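PDB 2APL: DUF1896 domain-containing protein, which is of unknown function, a hypothetical all-helical protein of Porphyromonas gingivalis that belongs to the DUF1896 family. Local coordinates for residues 14-19 with 32-37; 36-41 with 64-69; 76-81 with 132-137; 100-105 with 145-150. One frame throughout, in Å; residues are numbered along the deposited sequence.

Contact 1 (14-19 with 32-37); sequences LKLETY and PFITAR
Leu16 reaches the Phe33 ring at its CE2 corner, with CD1 4.3 Å from Phe33 CE2 and coming in obliquely. One face of that ring belongs to its own helix: Arg37 CB lies 3.9 Å above the plane of the Phe33 ring, offset toward the rim, while NH2 of the same arginine sits at the ring edge, in plane. Seen from the arginine, Phe33 CZ stands over the centre of the guanidinium face. Arg37 CB thus meets both the Phe33 face and Leu16. Leu16 CD2 touches CB and CG of Arg37, the CG contact measuring 3.6 Å, and the two side chains cross at about a right angle. The same CD2 lies 3.9 Å from Ile34 CA. Leu16 CB is directed toward the partner helix, and chi1 of 177° carries CG anti to the backbone N. Helices 3-23 and 31-51, consecutive in the chain, form an antiparallel hairpin here; the short axes come within 10.1 Å at an angle of 142°. At the outer margin Glu17 CG packs on Ile34 CG2 at 3.9 Å, again crossing at about a right angle. The glutamate carries its carboxylate on an extended chain, where OE2 forms a salt bridge with Arg13. Leu66 of helix 55-67 and Leu70 also lie against Leu16.

Contact 2 (36-41 with 64-69); sequences ARSDEA and EVLYQG
Arg37 threads toward the carbonyl end of helix 55-67, where its guanidinium meets the backbone of Leu66 and Gln68. From CB the chain runs to CG, anti to the backbone N, and CG comes within 3.4 Å of Leu66 O. Bends at chi2 (59°) and chi3 (68°) then turn CD and NE: CD rests 3.5 Å from Val65 O, while NE has a long, charge-only salt bridge to Glu40 OE1, well out of the guanidinium plane. NH1 gives two hydrogen bonds, one of 2.9 Å to Leu66 O and another of 2.9 Å to Gln68 O. The first acceptor lies in the guanidinium plane, although NH1 stands well above the carbonyl plane of Leu66 (59° out of it). For the second, NH1 lies in the carbonyl plane of Gln68, on a lone pair, with that oxygen tilted somewhat from the guanidinium plane. NH2 donates to a water at 2.9 Å, which in turn donates a hydrogen bond to Gln68 O. That carbonyl is thus gripped twice, directly and through water. The positive charge would suit the carbonyl-rich end of a helix. Deeper in, Ala41 CB packs 3.5 Å from Leu66 CD1; at the margin Val65 CG1 lies against the Glu40-Ala41 backbone. The contact joins helix 31-51 to the last turn of helix 55-67 and the turn after it, with Lys15 of helix 3-23 against Tyr67.

Contact 3 (76-81 with 132-137); sequences DTLVSV and TELTGT
Thr77, Leu78 and Val81 of helix 74-85 pack against Leu134 and Thr135 of helix 126-143 in a buried helix-helix contact. The two short axes approach to 10.3 Å and make an angle of 63°, so the helices touch over a small patch. Leu134 is the central piece, pointing across at the other helix. Its CD1 meets the methyl CG2 of Thr77 at 3.5 Å, the two side chains crossing at about a right angle, and its CD2 lies 4.3 Å from Leu78 CD2. One turn along, Val81 CG1 rests 3.5 Å from Thr135 OG1, and Val81 CG2 lies 4.4 Å from Leu134 CB. The threonine methyl is placed by chi1 of Thr77 (-63°), which sets OG1 beside the backbone N and CG2 anti to it. Val111 and Phe112 of helix 106-112 also touch Leu134, and Phe86 adjoins Val81 and Thr135. Both hydroxyls bond to backbone carbonyls on their own side, Thr77 OG1 to Ser73 O and Thr135 OG1 to Tyr131 O. What passes between the helices is van der Waals packing of methyls, one of them against the Thr135 hydroxyl oxygen.

Contact 4 (100-105 with 145-150); sequences PILLKN and NHLPTI
Ile101 and Pro148 lie closest in backbone terms, their CA atoms 6.9 Å apart, where the end of helix 94-103, kinked where the N atoms of Pro100 and Ile101 have no bond to the preceding turn, faces the irregular chain after helix 126-143. Pro148 carries most of the contact: CB and CG face Ile101, CD faces Leu102, and CG also comes near Asn105. Pro148 CB meets Ile101 CG2 at 3.2 Å, shorter than a usual van der Waals contact, so this spot is tight or slightly misplaced in the model. The two side chains slide past each other in opposite directions. Pro148 CD lies 4.1 Å from Leu102 CD2, with the side chains crossing at about a right angle, and Pro148 CG lies 4.2 Å from Asn105 ND2. Leu102 CD2 also reaches Leu147 CD1 at 4.2 Å, so this one methyl serves both neighbours. Chi1 of -74° sets CG of Leu102 beside the backbone N, and the methyls follow from chi2. Asn105 OD1 accepts from Ile108 N, while ND2 lies on the Pro148 side. Leu141 of helix 126-143 touches Leu102, Asn105 and Leu147, and Leu82 adds to the packing around Leu102. Asn145, with positive phi, closes helix 126-143 in a Schellman motif, after which the tail leads off across the helix direction, and Pro148 packs on the last turn of helix 94-103 and on Asn105, the N-cap of helix 106-112.

From the N terminus, contact 1 closes the short connection between helices 3-23 and 31-51. Contact 2 starts on the stretch where contact 1 ends, sharing Ala36 and Arg37, and closes the chain between helices 31-51 and 55-67, bringing the latter onto the same bundle; the two centres are about 8 Å apart. The chain then passes to contact 3, which lies on the far side of the chain's centre from contacts 1 and 2 and spans the 50 residues between its segments. Contact 4 spans 39 and crosses contact 3, their segments alternating along the sequence. Together they join helices 74-85, 94-103 and 126-143 with the C-terminal tail, touching through Leu78 against Leu102 and Leu103.

Contact 1 (14-19 with 32-37)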
loop_
_atom_site.group_PDB
_atom_site.type_symbol
_atom_site.label_atom_id
_atom_site.label_comp_id
_atom_site.label_asym_id
_atom_site.label_seq_id
_atom_site.Cartn_x
_atom_site.Cartn_y
_atom_site.Cartn_z
ATOM N N LEU A 14 14.255 6.745 2.595
ATOM C CA LEU A 14 14.515 5.325 2.549
ATOM C C LEU A 14 13.327 4.494 3.103
ATOM O O LEU A 14 12.923 3.528 2.478
ATOM C CB LEU A 14 15.827 4.952 3.260
ATOM C CG LEU A 14 16.259 3.503 3.020
ATOM C CD1 LEU A 14 16.341 3.156 1.528
ATOM C CD2 LEU A 14 17.564 3.187 3.752
ATOM N N LYS A 15 12.782 4.890 4.254
ATOM C CA LYS A 15 11.645 4.176 4.836
ATOM C C LYS A 15 10.450 4.145 3.867
ATOM O O LYS A 15 9.733 3.142 3.792
ATOM C CB LYS A 15 11.194 4.854 6.135
ATOM C CG LYS A 15 12.155 4.656 7.332
ATOM C CD LYS A 15 11.587 5.370 8.594
ATOM C CE LYS A 15 10.358 4.674 9.140
ATOM N NZ LYS A 15 9.968 5.378 10.371
ATOM N N LEU A 16 10.215 5.265 3.168
ATOM C CA LEU A 16 9.031 5.392 2.313
ATOM C C LEU A 16 9.304 4.612 1.036
ATOM O O LEU A 16 8.431 3.889 0.527
ATOM C CB LEU A 16 8.764 6.873 1.921
ATOM C CG LEU A 16 7.575 7.148 0.966
ATOM C CD1 LEU A 16 6.236 6.519 1.467
ATOM C CD2 LEU A 16 7.400 8.668 0.769
ATOM N N GLU A 17 10.531 4.705 0.528
ATOM C CA GLU A 17 10.854 3.899 -0.683
ATOM C C GLU A 17 10.640 2.416 -0.434
ATOM O O GLU A 17 10.007 1.701 -1.238
ATOM C CB GLU A 17 12.244 4.195 -1.189
ATOM C CG GLU A 17 12.345 5.579 -1.896
ATOM C CD GLU A 17 13.754 5.812 -2.356
ATOM O OE1 GLU A 17 14.598 4.928 -2.127
ATOM O OE2 GLU A 17 14.038 6.835 -2.952
ATOM N N THR A 18 11.143 1.943 0.684
ATOM C CA THR A 18 11.006 0.527 1.055
ATOM C C THR A 18 9.504 0.118 1.196
ATOM O O THR A 18 9.072 -0.894 0.692
ATOM C CB THR A 18 11.825 0.258 2.302
ATOM O OG1 THR A 18 13.216 0.534 2.006
ATOM C CG2 THR A 18 11.665 -1.224 2.786
ATOM N N TYR A 19 8.750 0.946 1.894
ATOM C CA TYR A 19 7.353 0.696 2.164
ATOM C C TYR A 19 6.566 0.625 0.854
ATOM O O TYR A 19 5.755 -0.274 0.680
ATOM C CB TYR A 19 6.799 1.817 3.073
ATOM C CG TYR A 19 5.374 1.521 3.521
ATOM C CD1 TYR A 19 5.161 0.688 4.582
ATOM C CD2 TYR A 19 4.241 2.112 2.880
ATOM C CE1 TYR A 19 3.892 0.372 5.024
ATOM C CE2 TYR A 19 2.924 1.828 3.351
ATOM C CZ TYR A 19 2.776 0.920 4.408
ATOM O OH TYR A 19 1.554 0.570 4.968
ATOM N N PRO A 32 7.967 12.334 -7.823
ATOM C CA PRO A 32 7.239 13.457 -7.225
ATOM C C PRO A 32 6.583 13.137 -5.889
ATOM O O PRO A 32 6.666 13.938 -4.993
ATOM C CB PRO A 32 6.180 13.802 -8.293
ATOM C CG PRO A 32 6.797 13.336 -9.591
ATOM C CD PRO A 32 7.542 12.089 -9.216
ATOM N N PHE A 33 5.969 11.956 -5.727
ATOM C CA PHE A 33 5.298 11.712 -4.482
ATOM C C PHE A 33 6.322 11.479 -3.369
ATOM O O PHE A 33 6.191 12.012 -2.273
ATOM C CB PHE A 33 4.427 10.470 -4.589
ATOM C CG PHE A 33 3.819 10.060 -3.268
ATOM C CD1 PHE A 33 2.842 10.888 -2.663
ATOM C CD2 PHE A 33 4.225 8.845 -2.635
ATOM C CE1 PHE A 33 2.273 10.525 -1.438
ATOM C CE2 PHE A 33 3.666 8.464 -1.397
ATOM C CZ PHE A 33 2.675 9.294 -0.806
ATOM N N ILE A 34 7.299 10.618 -3.654
ATOM C CA ILE A 34 8.339 10.286 -2.671
ATOM C C ILE A 34 9.074 11.516 -2.156
ATOM O O ILE A 34 9.213 11.721 -0.922
ATOM C CB ILE A 34 9.301 9.220 -3.258
ATOM C CG1 ILE A 34 8.567 7.869 -3.359
ATOM C CG2 ILE A 34 10.591 9.049 -2.380
ATOM C CD1 ILE A 34 9.180 6.899 -4.440
ATOM N N THR A 35 9.471 12.388 -3.085
ATOM C CA THR A 35 10.116 13.682 -2.706
ATOM C C THR A 35 9.175 14.501 -1.812
ATOM O O THR A 35 9.551 14.957 -0.706
ATOM C CB THR A 35 10.470 14.464 -3.970
ATOM O OG1 THR A 35 11.322 13.637 -4.779
ATOM C CG2 THR A 35 11.183 15.792 -3.642
ATOM N N ALA A 36 7.947 14.670 -2.284
ATOM C CA ALA A 36 7.016 15.540 -1.578
ATOM C C ALA A 36 6.629 14.976 -0.208
ATOM O O ALA A 36 6.587 15.714 0.765
ATOM C CB ALA A 36 5.846 15.774 -2.399
ATOM N N ARG A 37 6.354 13.676 -0.133
ATOM C CA ARG A 37 5.997 13.063 1.128
ATOM C C ARG A 37 7.199 12.988 2.137
ATOM O O ARG A 37 7.032 13.259 3.336
ATOM C CB ARG A 37 5.393 11.671 0.873
ATOM C CG ARG A 37 4.933 10.929 2.120
ATOM C CD ARG A 37 3.873 11.760 2.862
ATOM N NE ARG A 37 2.597 11.900 2.178
ATOM C CZ ARG A 37 1.589 11.040 2.273
ATOM N NH1 ARG A 37 1.719 9.899 2.958
ATOM N NH2 ARG A 37 0.446 11.322 1.660
#

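Contact 2 (36-41 with 64-69)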
loop_
_atom_site.group_PDB
_atom_site.type_symbol
_atom_site.label_atom_id
_atom_site.label_comp_id
_atom_site.label_asym_id
_atom_site.label_seq_id
_atom_site.Cartn_x
_atom_site.Cartn_y
_atom_site.Cartn_z
ATOM N N ALA A 36 7.947 14.670 -2.284
ATOM C CA ALA A 36 7.016 15.540 -1.578
ATOM C C ALA A 36 6.629 14.976 -0.208
ATOM O O ALA A 36 6.587 15.714 0.765
ATOM C CB ALA A 36 5.846 15.774 -2.399
ATOM N N ARG A 37 6.354 13.676 -0.133
ATOM C CA ARG A 37 5.997 13.063 1.128
ATOM C C ARG A 37 7.199 12.988 2.137
ATOM O O ARG A 37 7.032 13.259 3.336
ATOM C CB ARG A 37 5.393 11.671 0.873
ATOM C CG ARG A 37 4.933 10.929 2.120
ATOM C CD ARG A 37 3.873 11.760 2.862
ATOM N NE ARG A 37 2.597 11.900 2.178
ATOM C CZ ARG A 37 1.589 11.040 2.273
ATOM N NH1 ARG A 37 1.719 9.899 2.958
ATOM N NH2 ARG A 37 0.446 11.322 1.660
ATOM N N SER A 38 8.386 12.686 1.647
ATOM C CA SER A 38 9.579 12.732 2.487
ATOM C C SER A 38 9.850 14.150 3.084
ATOM O O SER A 38 10.221 14.257 4.253
ATOM C CB SER A 38 10.787 12.197 1.716
ATOM O OG SER A 38 10.511 10.835 1.329
ATOM N N ASP A 39 9.712 15.192 2.249
ATOM C CA ASP A 39 9.763 16.592 2.659
ATOM C C ASP A 39 8.726 16.914 3.751
ATOM O O ASP A 39 9.068 17.563 4.750
ATOM C CB ASP A 39 9.486 17.526 1.460
ATOM C CG ASP A 39 10.700 17.724 0.547
ATOM O OD1 ASP A 39 11.764 17.143 0.841
ATOM O OD2 ASP A 39 10.596 18.489 -0.476
ATOM N N GLU A 40 7.475 16.459 3.569
ATOM C CA GLU A 40 6.467 16.624 4.608
ATOM C C GLU A 40 6.825 15.985 5.947
ATOM O O GLU A 40 6.510 16.573 7.014
ATOM C CB GLU A 40 5.079 16.063 4.207
ATOM C CG GLU A 40 4.465 16.663 3.018
ATOM C CD GLU A 40 3.174 15.954 2.619
ATOM O OE1 GLU A 40 2.382 15.445 3.509
ATOM O OE2 GLU A 40 2.947 15.944 1.386
ATOM N N ALA A 41 7.326 14.738 5.909
ATOM C CA ALA A 41 7.735 14.052 7.129
ATOM C C ALA A 41 8.874 14.810 7.852
ATOM O O ALA A 41 8.848 15.001 9.074
ATOM C CB ALA A 41 8.193 12.596 6.820
ATOM N N GLU A 64 4.284 8.678 11.096
ATOM C CA GLU A 64 2.811 8.618 10.906
ATOM C C GLU A 64 2.426 9.491 9.707
ATOM O O GLU A 64 1.568 9.085 8.898
ATOM C CB GLU A 64 2.045 9.090 12.158
ATOM C CG GLU A 64 2.549 8.439 13.443
ATOM C CD GLU A 64 1.607 7.411 14.028
ATOM O OE1 GLU A 64 1.136 6.527 13.248
ATOM O OE2 GLU A 64 1.344 7.486 15.272
ATOM N N VAL A 65 3.098 10.657 9.581
ATOM C CA VAL A 65 2.962 11.566 8.426
ATOM C C VAL A 65 3.403 10.886 7.107
ATOM O O VAL A 65 2.696 10.911 6.061
ATOM C CB VAL A 65 3.754 12.908 8.671
ATOM C CG1 VAL A 65 3.740 13.810 7.436
ATOM C CG2 VAL A 65 3.016 13.720 9.840
ATOM N N LEU A 66 4.564 10.269 7.189
ATOM C CA LEU A 66 5.113 9.549 6.037
ATOM C C LEU A 66 4.114 8.540 5.428
ATOM O O LEU A 66 3.936 8.476 4.211
ATOM C CB LEU A 66 6.390 8.845 6.494
ATOM C CG LEU A 66 7.383 8.423 5.424
ATOM C CD1 LEU A 66 8.009 9.719 4.829
ATOM C CD2 LEU A 66 8.449 7.477 6.042
ATOM N N TYR A 67 3.456 7.778 6.299
ATOM C CA TYR A 67 2.602 6.644 5.935
ATOM C C TYR A 67 1.122 6.941 5.822
ATOM O O TYR A 67 0.329 6.065 5.422
ATOM C CB TYR A 67 2.810 5.507 6.943
ATOM C CG TYR A 67 4.220 4.903 6.959
ATOM C CD1 TYR A 67 4.904 4.610 5.772
ATOM C CD2 TYR A 67 4.864 4.630 8.169
ATOM C CE1 TYR A 67 6.213 4.060 5.792
ATOM C CE2 TYR A 67 6.169 4.086 8.198
ATOM C CZ TYR A 67 6.807 3.770 7.004
ATOM O OH TYR A 67 8.067 3.208 7.051
ATOM N N GLN A 68 0.756 8.173 6.166
ATOM C CA GLN A 68 -0.616 8.637 6.138
ATOM C C GLN A 68 -1.336 8.311 4.803
ATOM O O GLN A 68 -0.836 8.662 3.741
ATOM C CB GLN A 68 -0.583 10.158 6.365
ATOM C CG GLN A 68 -1.637 10.895 5.638
ATOM C CD GLN A 68 -2.870 10.734 6.360
ATOM O OE1 GLN A 68 -2.837 10.737 7.599
ATOM N NE2 GLN A 68 -4.000 10.543 5.637
ATOM N N GLY A 69 -2.512 7.677 4.896
ATOM C CA GLY A 69 -3.345 7.316 3.713
ATOM C C GLY A 69 -2.739 6.180 2.908
ATOM O O GLY A 69 -3.260 5.812 1.873
HETATM O O HOH W 1 -1.653 9.365 1.112
#

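Contact 3 (76-81 with 132-137)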
loop_
_atom_site.group_PDB
_atom_site.type_symbol
_atom_site.label_atom_id
_atom_site.label_comp_id
_atom_site.label_asym_id
_atom_site.label_seq_id
_atom_site.Cartn_x
_atom_site.Cartn_y
_atom_site.Cartn_z
ATOM N N ASP A 76 -1.567 -5.578 -1.676
ATOM C CA ASP A 76 -1.536 -6.539 -0.573
ATOM C C ASP A 76 -2.840 -7.345 -0.455
ATOM O O ASP A 76 -2.815 -8.539 -0.136
ATOM C CB ASP A 76 -1.260 -5.824 0.778
ATOM C CG ASP A 76 0.220 -5.382 0.955
ATOM O OD1 ASP A 76 1.080 -5.686 0.088
ATOM O OD2 ASP A 76 0.519 -4.704 1.988
ATOM N N THR A 77 -3.982 -6.682 -0.662
ATOM C CA THR A 77 -5.290 -7.329 -0.546
ATOM C C THR A 77 -5.450 -8.447 -1.636
ATOM O O THR A 77 -5.897 -9.582 -1.346
ATOM C CB THR A 77 -6.431 -6.288 -0.670
ATOM O OG1 THR A 77 -6.330 -5.368 0.398
ATOM C CG2 THR A 77 -7.843 -6.961 -0.566
ATOM N N LEU A 78 -5.026 -8.130 -2.862
ATOM C CA LEU A 78 -5.086 -9.118 -3.964
ATOM C C LEU A 78 -4.154 -10.296 -3.686
ATOM O O LEU A 78 -4.545 -11.452 -3.883
ATOM C CB LEU A 78 -4.717 -8.446 -5.296
ATOM C CG LEU A 78 -5.789 -7.475 -5.785
ATOM C CD1 LEU A 78 -5.211 -6.609 -6.892
ATOM C CD2 LEU A 78 -7.041 -8.221 -6.285
ATOM N N VAL A 79 -2.947 -9.995 -3.206
ATOM C CA VAL A 79 -1.953 -11.050 -2.891
ATOM C C VAL A 79 -2.526 -12.004 -1.845
ATOM O O VAL A 79 -2.447 -13.208 -1.985
ATOM C CB VAL A 79 -0.590 -10.436 -2.433
ATOM C CG1 VAL A 79 0.271 -11.454 -1.760
ATOM C CG2 VAL A 79 0.146 -9.841 -3.622
ATOM N N SER A 80 -3.116 -11.441 -0.796
ATOM C CA SER A 80 -3.729 -12.224 0.284
ATOM C C SER A 80 -4.931 -13.074 -0.189
ATOM O O SER A 80 -5.041 -14.269 0.141
ATOM C CB SER A 80 -4.139 -11.281 1.433
ATOM O OG SER A 80 -4.902 -11.973 2.416
ATOM N N VAL A 81 -5.823 -12.465 -0.955
ATOM C CA VAL A 81 -6.929 -13.206 -1.547
ATOM C C VAL A 81 -6.394 -14.387 -2.328
ATOM O O VAL A 81 -6.876 -15.516 -2.149
ATOM C CB VAL A 81 -7.867 -12.352 -2.415
ATOM C CG1 VAL A 81 -8.819 -13.262 -3.281
ATOM C CG2 VAL A 81 -8.683 -11.480 -1.553
ATOM N N THR A 132 -14.665 -10.861 -0.023
ATOM C CA THR A 132 -15.553 -11.833 -0.604
ATOM C C THR A 132 -15.821 -11.430 -2.041
ATOM O O THR A 132 -15.846 -12.284 -2.944
ATOM C CB THR A 132 -16.866 -11.882 0.199
ATOM O OG1 THR A 132 -16.553 -12.307 1.533
ATOM C CG2 THR A 132 -17.905 -12.807 -0.441
ATOM N N GLU A 133 -15.976 -10.123 -2.277
ATOM C CA GLU A 133 -16.348 -9.709 -3.627
ATOM C C GLU A 133 -15.158 -9.970 -4.565
ATOM O O GLU A 133 -15.342 -10.432 -5.700
ATOM C CB GLU A 133 -16.822 -8.256 -3.630
ATOM C CG GLU A 133 -17.441 -7.805 -4.879
ATOM C CD GLU A 133 -18.213 -6.490 -4.741
ATOM O OE1 GLU A 133 -18.167 -5.805 -3.673
ATOM O OE2 GLU A 133 -18.911 -6.156 -5.729
ATOM N N LEU A 134 -13.946 -9.639 -4.108
ATOM C CA LEU A 134 -12.719 -9.919 -4.893
ATOM C C LEU A 134 -12.510 -11.420 -5.195
ATOM O O LEU A 134 -12.151 -11.798 -6.326
ATOM C CB LEU A 134 -11.480 -9.351 -4.174
ATOM C CG LEU A 134 -11.348 -7.816 -4.146
ATOM C CD1 LEU A 134 -10.212 -7.446 -3.097
ATOM C CD2 LEU A 134 -11.108 -7.172 -5.543
ATOM N N THR A 135 -12.749 -12.266 -4.191
ATOM C CA THR A 135 -12.676 -13.720 -4.344
ATOM C C THR A 135 -13.637 -14.185 -5.466
ATOM O O THR A 135 -13.219 -14.900 -6.401
ATOM C CB THR A 135 -12.954 -14.426 -2.985
ATOM O OG1 THR A 135 -12.033 -13.930 -1.976
ATOM C CG2 THR A 135 -12.844 -15.954 -3.112
ATOM N N GLY A 136 -14.890 -13.714 -5.402
ATOM C CA GLY A 136 -15.895 -14.027 -6.398
ATOM C C GLY A 136 -15.566 -13.596 -7.812
ATOM O O GLY A 136 -15.836 -14.324 -8.786
ATOM N N THR A 137 -14.984 -12.415 -7.928
ATOM C CA THR A 137 -14.501 -11.903 -9.191
ATOM C C THR A 137 -13.391 -12.781 -9.798
ATOM O O THR A 137 -13.419 -13.116 -10.992
ATOM C CB THR A 137 -14.002 -10.436 -9.017
ATOM O OG1 THR A 137 -15.121 -9.616 -8.573
ATOM C CG2 THR A 137 -13.416 -9.884 -10.324
#

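Contact 4 (100-105 with 145-150)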
loop_
_atom_site.group_PDB
_atom_site.type_symbol
_atom_site.label_atom_id
_atom_site.label_comp_id
_atom_site.label_asym_id
_atom_site.label_seq_id
_atom_site.Cartn_x
_atom_site.Cartn_y
_atom_site.Cartn_z
ATOM N N PRO A 100 -0.231 -7.368 -9.538
ATOM C CA PRO A 100 -0.096 -6.094 -10.285
ATOM C C PRO A 100 -0.931 -6.034 -11.567
ATOM O O PRO A 100 -1.410 -4.969 -11.921
ATOM C CB PRO A 100 1.412 -6.021 -10.651
ATOM C CG PRO A 100 2.073 -6.995 -9.757
ATOM C CD PRO A 100 1.063 -8.061 -9.396
ATOM N N ILE A 101 -1.120 -7.169 -12.234
ATOM C CA ILE A 101 -1.917 -7.229 -13.464
ATOM C C ILE A 101 -3.398 -7.141 -13.170
ATOM O O ILE A 101 -4.134 -6.436 -13.869
ATOM C CB ILE A 101 -1.646 -8.554 -14.261
ATOM C CG1 ILE A 101 -0.201 -8.640 -14.725
ATOM C CG2 ILE A 101 -2.475 -8.601 -15.520
ATOM C CD1 ILE A 101 0.799 -8.517 -13.669
ATOM N N LEU A 102 -3.833 -7.874 -12.159
ATOM C CA LEU A 102 -5.216 -7.783 -11.659
ATOM C C LEU A 102 -5.549 -6.371 -11.210
ATOM O O LEU A 102 -6.670 -5.901 -11.433
ATOM C CB LEU A 102 -5.455 -8.753 -10.513
ATOM C CG LEU A 102 -5.566 -10.218 -10.914
ATOM C CD1 LEU A 102 -5.537 -11.077 -9.695
ATOM C CD2 LEU A 102 -6.904 -10.446 -11.731
ATOM N N LEU A 103 -4.573 -5.682 -10.589
ATOM C CA LEU A 103 -4.772 -4.274 -10.193
ATOM C C LEU A 103 -5.131 -3.359 -11.385
ATOM O O LEU A 103 -5.856 -2.383 -11.213
ATOM C CB LEU A 103 -3.554 -3.726 -9.419
ATOM C CG LEU A 103 -3.825 -2.580 -8.442
ATOM C CD1 LEU A 103 -5.072 -2.797 -7.607
ATOM C CD2 LEU A 103 -2.525 -2.352 -7.552
ATOM N N LYS A 104 -4.716 -3.745 -12.597
ATOM C CA LYS A 104 -5.070 -3.030 -13.808
ATOM C C LYS A 104 -6.314 -3.572 -14.531
ATOM O O LYS A 104 -6.709 -3.046 -15.549
ATOM C CB LYS A 104 -3.880 -3.042 -14.774
ATOM C CG LYS A 104 -2.606 -2.353 -14.222
ATOM C CD LYS A 104 -1.341 -2.840 -15.004
ATOM C CE LYS A 104 -1.568 -3.012 -16.560
ATOM N NZ LYS A 104 -1.759 -4.411 -17.156
ATOM N N ASN A 105 -6.944 -4.614 -13.983
ATOM C CA ASN A 105 -8.053 -5.258 -14.641
ATOM C C ASN A 105 -9.320 -4.456 -14.345
ATOM O O ASN A 105 -9.581 -4.085 -13.158
ATOM C CB ASN A 105 -8.135 -6.702 -14.109
ATOM C CG ASN A 105 -9.353 -7.421 -14.580
ATOM O OD1 ASN A 105 -10.398 -7.343 -13.948
ATOM N ND2 ASN A 105 -9.238 -8.123 -15.698
ATOM N N ASN A 145 -12.371 -18.205 -18.325
ATOM C CA ASN A 145 -11.088 -18.219 -19.010
ATOM C C ASN A 145 -10.592 -16.813 -19.442
ATOM O O ASN A 145 -10.018 -16.638 -20.521
ATOM C CB ASN A 145 -11.113 -19.251 -20.180
ATOM C CG ASN A 145 -9.721 -19.688 -20.599
ATOM O OD1 ASN A 145 -8.787 -19.713 -19.785
ATOM N ND2 ASN A 145 -9.563 -20.021 -21.877
ATOM N N HIS A 146 -10.761 -15.831 -18.562
ATOM C CA HIS A 146 -10.445 -14.438 -18.857
ATOM C C HIS A 146 -9.386 -13.925 -17.869
ATOM O O HIS A 146 -9.164 -12.723 -17.743
ATOM C CB HIS A 146 -11.718 -13.545 -18.864
ATOM C CG HIS A 146 -12.466 -13.550 -20.168
ATOM N ND1 HIS A 146 -12.281 -12.592 -21.146
ATOM C CD2 HIS A 146 -13.398 -14.405 -20.659
ATOM C CE1 HIS A 146 -13.054 -12.862 -22.187
ATOM N NE2 HIS A 146 -13.743 -13.959 -21.920
ATOM N N LEU A 147 -8.714 -14.847 -17.179
ATOM C CA LEU A 147 -7.669 -14.448 -16.256
ATOM C C LEU A 147 -6.464 -13.874 -17.061
ATOM O O LEU A 147 -6.031 -14.464 -18.059
ATOM C CB LEU A 147 -7.301 -15.602 -15.301
ATOM C CG LEU A 147 -6.413 -15.286 -14.078
ATOM C CD1 LEU A 147 -7.131 -14.424 -13.012
ATOM C CD2 LEU A 147 -5.869 -16.569 -13.457
ATOM N N PRO A 148 -5.981 -12.680 -16.671
ATOM C CA PRO A 148 -4.804 -12.110 -17.342
ATOM C C PRO A 148 -3.600 -13.023 -17.161
ATOM O O PRO A 148 -3.513 -13.768 -16.180
ATOM C CB PRO A 148 -4.587 -10.764 -16.644
ATOM C CG PRO A 148 -5.790 -10.518 -15.791
ATOM C CD PRO A 148 -6.495 -11.823 -15.577
ATOM N N THR A 149 -2.696 -13.030 -18.128
ATOM C CA THR A 149 -1.662 -14.079 -18.130
ATOM C C THR A 149 -0.232 -13.559 -18.007
ATOM O O THR A 149 -0.005 -12.349 -17.835
ATOM C CB THR A 149 -1.778 -15.026 -19.361
ATOM O OG1 THR A 149 -1.822 -14.244 -20.561
ATOM C CG2 THR A 149 -3.030 -15.914 -19.264
ATOM N N ILE A 150 0.702 -14.516 -18.094
ATOM C CA ILE A 150 2.159 -14.308 -18.060
ATOM C C ILE A 150 2.655 -13.689 -16.741
ATOM O O ILE A 150 3.477 -14.295 -16.031
ATOM C CB ILE A 150 2.648 -13.504 -19.291
#